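Local coordinates for Alpha/beta hydrolase fold-3 domain-containing protein (Enterococcus faecalis, PDB 2QRU) that is of unknown specific function but adopts the alpha/beta hydrolase fold and probably hydrolyses a substrate not yet identified, at residues N7-A12 and N89-Q94; S44-E49 and Y59-L64; P26-V31 and T123-V128. All coordinates share one frame; numbering follows the deposited sequence.

Contact 1 (N7-A12 and N89-Q94); sequences NNQTLA and NEEIIQ
Gln9 and Ile92 are the closest backbone neighbours, with CA atoms 9.9 Å apart, so edge strand 7-10 of the alpha/beta hydrolase sheet meets the last turn of helix 74-93 through side chains alone. Gln9 reaches toward the helix with its amide nitrogen. NE2 touches two side chains, lying 3.6 Å from CD1 of Ile92 and 3.7 Å from CG of Glu91. The Gln9 and Ile92 side chains approach from opposite directions, whereas Glu91 crosses Gln9 at about a right angle, its carboxylate plane turned 77° from the amide plane. Ile92 also packs on Ile19 and Leu62, joining the contact to the sheet's apolar side chains. The outer end of Leu11 turns nearer the helix and packs on Leu64 and Thr84. The helix itself finishes in a wide pi-type turn, in which Gln94 N bonds to Asn89 O at 2.7 Å. No direct hydrogen bond joins strand and helix. Glu91 CG stands anti to the backbone N (chi1 -179°) and the chain then bends at chi2 (61°), bringing OE2 to a water. This water donates to Glu91 OE2 at 2.7 Å and accepts a weak bond, also 2.7 Å, from Gln9 NE2.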
loop_
_atom_site.group_PDB
_atom_site.type_symbol
_atom_site.label_atom_id
_atom_site.label_comp_id
_atom_site.label_asym_id
_atom_site.label_seq_id
_atom_site.Cartn_x
_atom_site.Cartn_y
_atom_site.Cartn_z
ATOM N N ASN A 7 -12.693 -7.021 14.055
ATOM C CA ASN A 7 -13.969 -7.235 13.380
ATOM C C ASN A 7 -13.963 -6.593 12.009
ATOM O O ASN A 7 -13.237 -5.617 11.784
ATOM C CB ASN A 7 -15.135 -6.686 14.220
ATOM C CG ASN A 7 -15.165 -5.158 14.267
ATOM O OD1 ASN A 7 -15.972 -4.529 13.568
ATOM N ND2 ASN A 7 -14.273 -4.554 15.057
ATOM N N ASN A 8 -14.776 -7.149 11.113
ATOM C CA ASN A 8 -14.891 -6.637 9.748
ATOM C C ASN A 8 -16.179 -5.847 9.620
ATOM O O ASN A 8 -17.227 -6.230 10.183
ATOM C CB ASN A 8 -14.942 -7.799 8.761
ATOM C CG ASN A 8 -13.575 -8.281 8.338
ATOM O OD1 ASN A 8 -12.576 -8.111 9.051
ATOM N ND2 ASN A 8 -13.517 -8.889 7.148
ATOM N N GLN A 9 -16.116 -4.777 8.837
ATOM C CA GLN A 9 -17.277 -3.954 8.536
ATOM C C GLN A 9 -17.309 -3.722 7.020
ATOM O O GLN A 9 -16.266 -3.572 6.391
ATOM C CB GLN A 9 -17.080 -2.619 9.229
ATOM C CG GLN A 9 -18.305 -1.967 9.782
ATOM C CD GLN A 9 -17.976 -1.167 11.031
ATOM O OE1 GLN A 9 -17.512 -1.715 12.038
ATOM N NE2 GLN A 9 -18.191 0.145 10.962
ATOM N N THR A 10 -18.505 -3.699 6.445
ATOM C CA THR A 10 -18.635 -3.362 5.024
ATOM C C THR A 10 -19.195 -1.959 4.886
ATOM O O THR A 10 -20.211 -1.609 5.512
ATOM C CB THR A 10 -19.577 -4.354 4.306
ATOM O OG1 THR A 10 -19.131 -5.686 4.580
ATOM C CG2 THR A 10 -19.571 -4.105 2.777
ATOM N N LEU A 11 -18.562 -1.185 4.014
ATOM C CA LEU A 11 -18.948 0.181 3.763
ATOM C C LEU A 11 -19.946 0.206 2.602
ATOM O O LEU A 11 -20.072 -0.777 1.858
ATOM C CB LEU A 11 -17.692 1.012 3.418
ATOM C CG LEU A 11 -16.606 0.961 4.512
ATOM C CD1 LEU A 11 -15.279 1.550 4.000
ATOM C CD2 LEU A 11 -17.047 1.654 5.811
ATOM N N ALA A 12 -20.628 1.336 2.455
ATOM C CA ALA A 12 -21.705 1.510 1.468
ATOM C C ALA A 12 -21.383 1.081 0.029
ATOM O O ALA A 12 -22.264 0.603 -0.688
ATOM C CB ALA A 12 -22.169 2.936 1.483
ATOM N N ASN A 89 -14.102 7.447 6.804
ATOM C CA ASN A 89 -14.066 8.604 7.669
ATOM C C ASN A 89 -15.466 8.939 8.207
ATOM O O ASN A 89 -15.599 9.316 9.369
ATOM C CB ASN A 89 -13.514 9.814 6.931
ATOM C CG ASN A 89 -13.318 10.999 7.850
ATOM O OD1 ASN A 89 -12.655 10.900 8.884
ATOM N ND2 ASN A 89 -13.908 12.130 7.481
ATOM N N GLU A 90 -16.482 8.790 7.366
ATOM C CA GLU A 90 -17.874 9.036 7.794
ATOM C C GLU A 90 -18.259 8.165 8.974
ATOM O O GLU A 90 -18.892 8.628 9.946
ATOM C CB GLU A 90 -18.840 8.709 6.654
ATOM C CG GLU A 90 -19.683 9.840 6.273
ATOM C CD GLU A 90 -18.998 10.681 5.259
ATOM O OE1 GLU A 90 -19.296 10.488 4.052
ATOM O OE2 GLU A 90 -18.140 11.502 5.670
ATOM N N GLU A 91 -17.912 6.891 8.857
ATOM C CA GLU A 91 -18.443 5.851 9.706
ATOM C C GLU A 91 -17.584 5.606 10.948
ATOM O O GLU A 91 -18.106 5.424 12.058
ATOM C CB GLU A 91 -18.591 4.568 8.882
ATOM C CG GLU A 91 -19.167 3.400 9.624
ATOM C CD GLU A 91 -20.578 3.671 10.145
ATOM O OE1 GLU A 91 -21.291 4.515 9.551
ATOM O OE2 GLU A 91 -20.962 3.038 11.146
ATOM N N ILE A 92 -16.268 5.612 10.749
ATOM C CA ILE A 92 -15.330 5.160 11.787
ATOM C C ILE A 92 -14.375 6.255 12.278
ATOM O O ILE A 92 -14.367 6.585 13.472
ATOM C CB ILE A 92 -14.557 3.907 11.325
ATOM C CG1 ILE A 92 -15.523 2.748 11.064
ATOM C CG2 ILE A 92 -13.470 3.514 12.358
ATOM C CD1 ILE A 92 -14.893 1.581 10.354
ATOM N N ILE A 93 -13.554 6.821 11.379
ATOM C CA ILE A 93 -12.551 7.792 11.820
ATOM C C ILE A 93 -13.215 9.049 12.377
ATOM O O ILE A 93 -12.739 9.635 13.361
ATOM C CB ILE A 93 -11.520 8.161 10.692
ATOM C CG1 ILE A 93 -10.853 6.892 10.149
ATOM C CG2 ILE A 93 -10.498 9.149 11.224
ATOM C CD1 ILE A 93 -10.041 7.081 8.824
ATOM N N GLN A 94 -14.324 9.442 11.750
ATOM C CA GLN A 94 -15.139 10.592 12.178
ATOM C C GLN A 94 -14.316 11.850 12.452
ATOM O O GLN A 94 -14.492 12.513 13.482
ATOM C CB GLN A 94 -16.027 10.237 13.379
ATOM C CG GLN A 94 -16.944 9.068 13.144
ATOM C CD GLN A 94 -17.763 8.741 14.383
ATOM O OE1 GLN A 94 -18.126 9.634 15.143
ATOM N NE2 GLN A 94 -18.039 7.463 14.600
HETATM O O HOH W 1 -19.163 1.861 12.840
#

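Contact 2 (S44-E49 and Y59-L64); sequences SDLPEE and YTVLAL. With EDO (1,2-ethanediol), chain E; EDO (1,2-ethanediol), chain G.
Leu46 meets strand 59-64 with one branch: its CD2 methyl lies 3.7 Å from CG1 of Val61 and 4.5 Å from CB of Ala63. Val61 and Ala63 are two residues apart on the strand and turn toward the same face, so a single leucine methyl spans both, in a buried, wholly apolar contact. The Leu46 and Val61 side chains cross obliquely. With CG anti to the backbone N (chi1 172°), the leucine points from its loop toward the strand, and CG1 of Val61, likewise anti to its own N, rises to meet it.

Asp45, just before Leu46, ties this loop to strand 28-33 and the turn after it, accepting hydrogen bonds from Tyr32 OH at OD1 and from Gly35 N at OD2. Gly35 is the first glycine of a His-Gly-Gly-Gly sequence that forms the oxyanion hole in relatives and probably does so here. OD2 also accepts a hydrogen bond from O2 of an ethanediol (2.7 Å), a molecule probably from the crystallisation liquor. Beyond Leu46 the helix begins: Pro47 occupies the N-cap position of helix 48-55, and Glu48 OE2 forms a salt bridge with Lys51 in its first turn while taking a hydrogen bond from a second ethanediol.

The whole belongs to a beta-alpha-beta unit: strand 28-33, helix 48-55 and strand 59-64. Leu46 touches Tyr32 and Val61 packs on Phe54 and Thr55, while Leu62, pointing the other way, meets helix 74-93.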
loop_
_atom_site.group_PDB
_atom_site.type_symbol
_atom_site.label_atom_id
_atom_site.label_comp_id
_atom_site.label_asym_id
_atom_site.label_seq_id
_atom_site.Cartn_x
_atom_site.Cartn_y
_atom_site.Cartn_z
ATOM N N SER A 44 -5.819 -8.821 4.638
ATOM C CA SER A 44 -5.353 -9.858 5.557
ATOM C C SER A 44 -3.836 -10.141 5.548
ATOM O O SER A 44 -3.380 -10.917 6.383
ATOM C CB SER A 44 -6.137 -11.153 5.293
ATOM O OG SER A 44 -7.526 -10.884 5.345
ATOM N N ASP A 45 -3.056 -9.517 4.644
ATOM C CA ASP A 45 -1.599 -9.746 4.619
ATOM C C ASP A 45 -0.887 -8.991 5.740
ATOM O O ASP A 45 0.322 -9.123 5.903
ATOM C CB ASP A 45 -0.940 -9.462 3.251
ATOM C CG ASP A 45 -0.813 -7.970 2.934
ATOM O OD1 ASP A 45 -0.981 -7.119 3.839
ATOM O OD2 ASP A 45 -0.487 -7.649 1.770
ATOM N N LEU A 46 -1.640 -8.195 6.498
ATOM C CA LEU A 46 -1.042 -7.325 7.521
ATOM C C LEU A 46 -0.354 -8.196 8.578
ATOM O O LEU A 46 -1.014 -9.013 9.247
ATOM C CB LEU A 46 -2.111 -6.459 8.160
ATOM C CG LEU A 46 -1.690 -5.628 9.387
ATOM C CD1 LEU A 46 -0.551 -4.633 9.071
ATOM C CD2 LEU A 46 -2.900 -4.908 9.949
ATOM N N PRO A 47 0.986 -8.085 8.699
ATOM C CA PRO A 47 1.658 -8.883 9.731
ATOM C C PRO A 47 1.236 -8.525 11.162
ATOM O O PRO A 47 1.046 -7.331 11.480
ATOM C CB PRO A 47 3.135 -8.541 9.544
ATOM C CG PRO A 47 3.237 -8.136 8.096
ATOM C CD PRO A 47 1.960 -7.335 7.876
ATOM N N GLU A 48 1.111 -9.574 11.987
ATOM C CA GLU A 48 0.759 -9.425 13.391
ATOM C C GLU A 48 1.664 -8.363 14.047
ATOM O O GLU A 48 1.194 -7.505 14.822
ATOM C CB GLU A 48 0.900 -10.779 14.110
ATOM C CG GLU A 48 0.777 -10.700 15.629
ATOM C CD GLU A 48 -0.597 -10.241 16.113
ATOM O OE1 GLU A 48 -1.591 -10.426 15.378
ATOM O OE2 GLU A 48 -0.679 -9.719 17.258
ATOM N N GLU A 49 2.956 -8.411 13.732
ATOM C CA GLU A 49 3.938 -7.551 14.398
ATOM C C GLU A 49 3.737 -6.089 14.023
ATOM O O GLU A 49 3.946 -5.180 14.869
ATOM C CB GLU A 49 5.370 -7.965 14.070
ATOM C CG GLU A 49 5.794 -9.296 14.618
ATOM C CD GLU A 49 5.330 -10.474 13.777
ATOM O OE1 GLU A 49 4.623 -10.289 12.760
ATOM O OE2 GLU A 49 5.653 -11.606 14.173
ATOM N N TYR A 59 -2.964 3.434 18.079
ATOM C CA TYR A 59 -3.647 3.549 16.789
ATOM C C TYR A 59 -4.489 2.307 16.503
ATOM O O TYR A 59 -3.964 1.210 16.383
ATOM C CB TYR A 59 -2.614 3.741 15.652
ATOM C CG TYR A 59 -1.812 4.998 15.826
ATOM C CD1 TYR A 59 -2.322 6.232 15.409
ATOM C CD2 TYR A 59 -0.576 4.973 16.472
ATOM C CE1 TYR A 59 -1.612 7.422 15.613
ATOM C CE2 TYR A 59 0.155 6.157 16.669
ATOM C CZ TYR A 59 -0.363 7.373 16.227
ATOM O OH TYR A 59 0.361 8.521 16.440
ATOM N N THR A 60 -5.791 2.507 16.390
ATOM C CA THR A 60 -6.693 1.495 15.860
ATOM C C THR A 60 -6.360 1.311 14.373
ATOM O O THR A 60 -6.321 2.278 13.612
ATOM C CB THR A 60 -8.166 1.933 16.039
ATOM O OG1 THR A 60 -8.511 1.884 17.435
ATOM C CG2 THR A 60 -9.120 1.028 15.247
ATOM N N VAL A 61 -6.127 0.060 13.963
ATOM C CA VAL A 61 -5.748 -0.210 12.575
ATOM C C VAL A 61 -6.991 -0.520 11.748
ATOM O O VAL A 61 -7.829 -1.336 12.144
ATOM C CB VAL A 61 -4.729 -1.373 12.483
ATOM C CG1 VAL A 61 -4.413 -1.678 11.025
ATOM C CG2 VAL A 61 -3.431 -1.012 13.227
ATOM N N LEU A 62 -7.084 0.150 10.605
ATOM C CA LEU A 62 -8.188 -0.064 9.658
ATOM C C LEU A 62 -7.561 -0.614 8.377
ATOM O O LEU A 62 -6.999 0.145 7.596
ATOM C CB LEU A 62 -8.922 1.262 9.393
ATOM C CG LEU A 62 -9.399 1.982 10.664
ATOM C CD1 LEU A 62 -9.933 3.359 10.360
ATOM C CD2 LEU A 62 -10.440 1.140 11.422
ATOM N N ALA A 63 -7.617 -1.933 8.197
ATOM C CA ALA A 63 -6.993 -2.579 7.046
ATOM C C ALA A 63 -8.033 -2.635 5.932
ATOM O O ALA A 63 -9.070 -3.274 6.096
ATOM C CB ALA A 63 -6.507 -3.986 7.422
ATOM N N LEU A 64 -7.768 -1.956 4.819
ATOM C CA LEU A 64 -8.850 -1.593 3.892
ATOM C C LEU A 64 -8.781 -2.308 2.531
ATOM O O LEU A 64 -7.695 -2.475 1.959
ATOM C CB LEU A 64 -8.820 -0.046 3.688
ATOM C CG LEU A 64 -9.969 0.652 2.972
ATOM C CD1 LEU A 64 -11.313 0.391 3.695
ATOM C CD2 LEU A 64 -9.720 2.179 2.803
HETATM C C1 EDO E . 3.999 -8.455 18.787
HETATM O O1 EDO E . 5.166 -8.098 18.038
HETATM C C2 EDO E . 3.164 -9.477 18.023
HETATM O O2 EDO E . 1.890 -9.630 18.679
HETATM C C1 EDO G . 0.703 -10.284 0.002
HETATM O O1 EDO G . 1.679 -9.222 0.018
HETATM C C2 EDO G . -0.486 -9.760 -0.820
HETATM O O2 EDO G . -1.591 -9.256 -0.060
#

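Contact 3 (P26-V31 and T123-V128); sequences PTNYVV and TPQFLV
Phe126 and Val30 carry most of the buried surface here, joined by one close approach: CG2 of Val30 lies 3.6 Å from CZ of Phe126 and 4.0 Å from CE1. The methyl comes obliquely to the ring, and the two side chains cross at about a right angle. Phe126 has the less common first torsion, with CG between the backbone N and the carbonyl carbon (chi1 63°), which swings the far end of the ring toward strand 28-33 although the CB itself does not point there. The ring is held from more than one quarter. Tyr59 packs against it edge-to-face, and CD of the adjacent Gln125 sits in the ring plane at its edge.

Asn28 and Gln125 form the second, polar point of approach. Their amide planes are 74° apart, and Asn28 ND2 stays 4.2 Å from Gln125 OE1, too far for a hydrogen bond, so the two groups are merely adjacent. Gln125 reaches that position with an extended chain, and both residues lie on Tyr59. Just before the strand, Thr27 OG1 donates to Asn28 O at 3.0 Å, in the carbonyl plane and on a lone pair, and the same hydroxyl is hydrogen-bonded to Thr22 and Thr60 as well.

In the sheet, strands 28-33 and 127-130 are not neighbours: strand 98-103 runs between them, and Val30 touches its Cys101. The contact therefore reaches over an intervening strand in the parallel central part of the alpha/beta hydrolase sheet, where helices pack on the strands: Tyr29 and Val31 face helix 74-93, while Leu127 packs on helix 105-119.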
loop_
_atom_site.group_PDB
_atom_site.type_symbol
_atom_site.label_atom_id
_atom_site.label_comp_id
_atom_site.label_asym_id
_atom_site.label_seq_id
_atom_site.Cartn_x
_atom_site.Cartn_y
_atom_site.Cartn_z
ATOM N N PRO A 26 -10.487 7.814 24.066
ATOM C CA PRO A 26 -10.470 7.983 22.601
ATOM C C PRO A 26 -9.287 7.289 21.916
ATOM O O PRO A 26 -8.277 6.966 22.555
ATOM C CB PRO A 26 -10.336 9.505 22.424
ATOM C CG PRO A 26 -9.678 9.973 23.712
ATOM C CD PRO A 26 -10.341 9.112 24.758
ATOM N N THR A 27 -9.411 7.083 20.614
ATOM C CA THR A 27 -8.351 6.439 19.871
ATOM C C THR A 27 -7.973 7.290 18.655
ATOM O O THR A 27 -8.716 8.190 18.256
ATOM C CB THR A 27 -8.736 4.968 19.483
ATOM O OG1 THR A 27 -7.592 4.287 18.929
ATOM C CG2 THR A 27 -9.925 4.936 18.497
ATOM N N ASN A 28 -6.787 7.031 18.125
ATOM C CA ASN A 28 -6.342 7.563 16.839
ATOM C C ASN A 28 -6.387 6.390 15.865
ATOM O O ASN A 28 -6.603 5.270 16.290
ATOM C CB ASN A 28 -4.919 8.110 16.972
ATOM C CG ASN A 28 -4.890 9.570 17.432
ATOM O OD1 ASN A 28 -5.901 10.129 17.854
ATOM N ND2 ASN A 28 -3.729 10.201 17.304
ATOM N N TYR A 29 -6.185 6.630 14.565
ATOM C CA TYR A 29 -6.329 5.562 13.593
ATOM C C TYR A 29 -5.163 5.504 12.621
ATOM O O TYR A 29 -4.540 6.527 12.338
ATOM C CB TYR A 29 -7.588 5.766 12.753
ATOM C CG TYR A 29 -8.849 5.705 13.578
ATOM C CD1 TYR A 29 -9.315 6.838 14.238
ATOM C CD2 TYR A 29 -9.546 4.500 13.728
ATOM C CE1 TYR A 29 -10.468 6.788 15.027
ATOM C CE2 TYR A 29 -10.703 4.440 14.518
ATOM C CZ TYR A 29 -11.156 5.592 15.148
ATOM O OH TYR A 29 -12.287 5.550 15.930
ATOM N N VAL A 30 -4.903 4.314 12.102
ATOM C CA VAL A 30 -4.036 4.165 10.919
ATOM C C VAL A 30 -4.741 3.314 9.906
ATOM O O VAL A 30 -5.226 2.214 10.247
ATOM C CB VAL A 30 -2.697 3.498 11.265
ATOM C CG1 VAL A 30 -1.915 3.130 10.003
ATOM C CG2 VAL A 30 -1.865 4.433 12.094
ATOM N N VAL A 31 -4.798 3.816 8.670
ATOM C CA VAL A 31 -5.429 3.043 7.594
ATOM C C VAL A 31 -4.312 2.296 6.875
ATOM O O VAL A 31 -3.340 2.920 6.422
ATOM C CB VAL A 31 -6.210 3.940 6.606
ATOM C CG1 VAL A 31 -6.868 3.069 5.519
ATOM C CG2 VAL A 31 -7.267 4.755 7.368
ATOM N N THR A 123 -6.044 15.834 5.621
ATOM C CA THR A 123 -4.624 15.504 5.600
ATOM C C THR A 123 -4.251 14.458 6.684
ATOM O O THR A 123 -4.595 14.627 7.854
ATOM C CB THR A 123 -3.784 16.765 5.804
ATOM O OG1 THR A 123 -4.217 17.786 4.886
ATOM C CG2 THR A 123 -2.318 16.449 5.594
ATOM N N PRO A 124 -3.557 13.376 6.288
ATOM C CA PRO A 124 -3.070 12.416 7.294
ATOM C C PRO A 124 -2.100 13.109 8.245
ATOM O O PRO A 124 -1.449 14.076 7.847
ATOM C CB PRO A 124 -2.292 11.384 6.460
ATOM C CG PRO A 124 -2.913 11.515 5.037
ATOM C CD PRO A 124 -3.173 12.996 4.915
ATOM N N GLN A 125 -2.001 12.605 9.479
ATOM C CA GLN A 125 -1.037 13.110 10.449
ATOM C C GLN A 125 0.376 12.669 10.067
ATOM O O GLN A 125 1.347 13.392 10.328
ATOM C CB GLN A 125 -1.380 12.615 11.877
ATOM C CG GLN A 125 -0.494 13.233 12.985
ATOM C CD GLN A 125 -0.615 12.532 14.365
ATOM O OE1 GLN A 125 -0.839 11.309 14.465
ATOM N NE2 GLN A 125 -0.426 13.310 15.434
ATOM N N PHE A 126 0.474 11.452 9.510
ATOM C CA PHE A 126 1.755 10.870 9.125
ATOM C C PHE A 126 1.539 9.720 8.161
ATOM O O PHE A 126 0.400 9.228 7.993
ATOM C CB PHE A 126 2.500 10.373 10.363
ATOM C CG PHE A 126 1.774 9.268 11.091
ATOM C CD1 PHE A 126 1.955 7.915 10.724
ATOM C CD2 PHE A 126 0.939 9.581 12.161
ATOM C CE1 PHE A 126 1.262 6.877 11.410
ATOM C CE2 PHE A 126 0.250 8.590 12.841
ATOM C CZ PHE A 126 0.407 7.224 12.474
ATOM N N LEU A 127 2.635 9.282 7.570
ATOM C CA LEU A 127 2.611 8.243 6.537
ATOM C C LEU A 127 3.684 7.202 6.832
ATOM O O LEU A 127 4.754 7.587 7.351
ATOM C CB LEU A 127 2.920 8.862 5.182
ATOM C CG LEU A 127 2.066 10.072 4.710
ATOM C CD1 LEU A 127 2.675 10.623 3.423
ATOM C CD2 LEU A 127 0.609 9.560 4.518
ATOM N N VAL A 128 3.443 5.924 6.531
ATOM C CA VAL A 128 4.489 4.912 6.713
ATOM C C VAL A 128 4.544 4.135 5.399
ATOM O O VAL A 128 3.555 3.539 4.969
ATOM C CB VAL A 128 4.163 3.967 7.919
ATOM C CG1 VAL A 128 5.232 2.863 8.042
ATOM C CG2 VAL A 128 4.021 4.769 9.235
#

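From the N terminus, strand 7-10 opens a loop that contact 1 closes at the end of helix 74-93. Within that loop, segment 26-31 starts the span closed by contact 3 at segment 123-128, so contacts 1 and 3 cross along the chain. Contact 2, between 44-49 and 59-64, is short-range and nested inside both. All three reach one sheet. Strands 28-33 and 59-64 are its adjacent members, joined by probable backbone hydrogen bonds such as Leu62 N to Val30 O. Tyr59 and Phe126 connect contacts 2 and 3, and Ile93 packs on both Leu62 and Val31, tying the helix of contact 1 to the central strands.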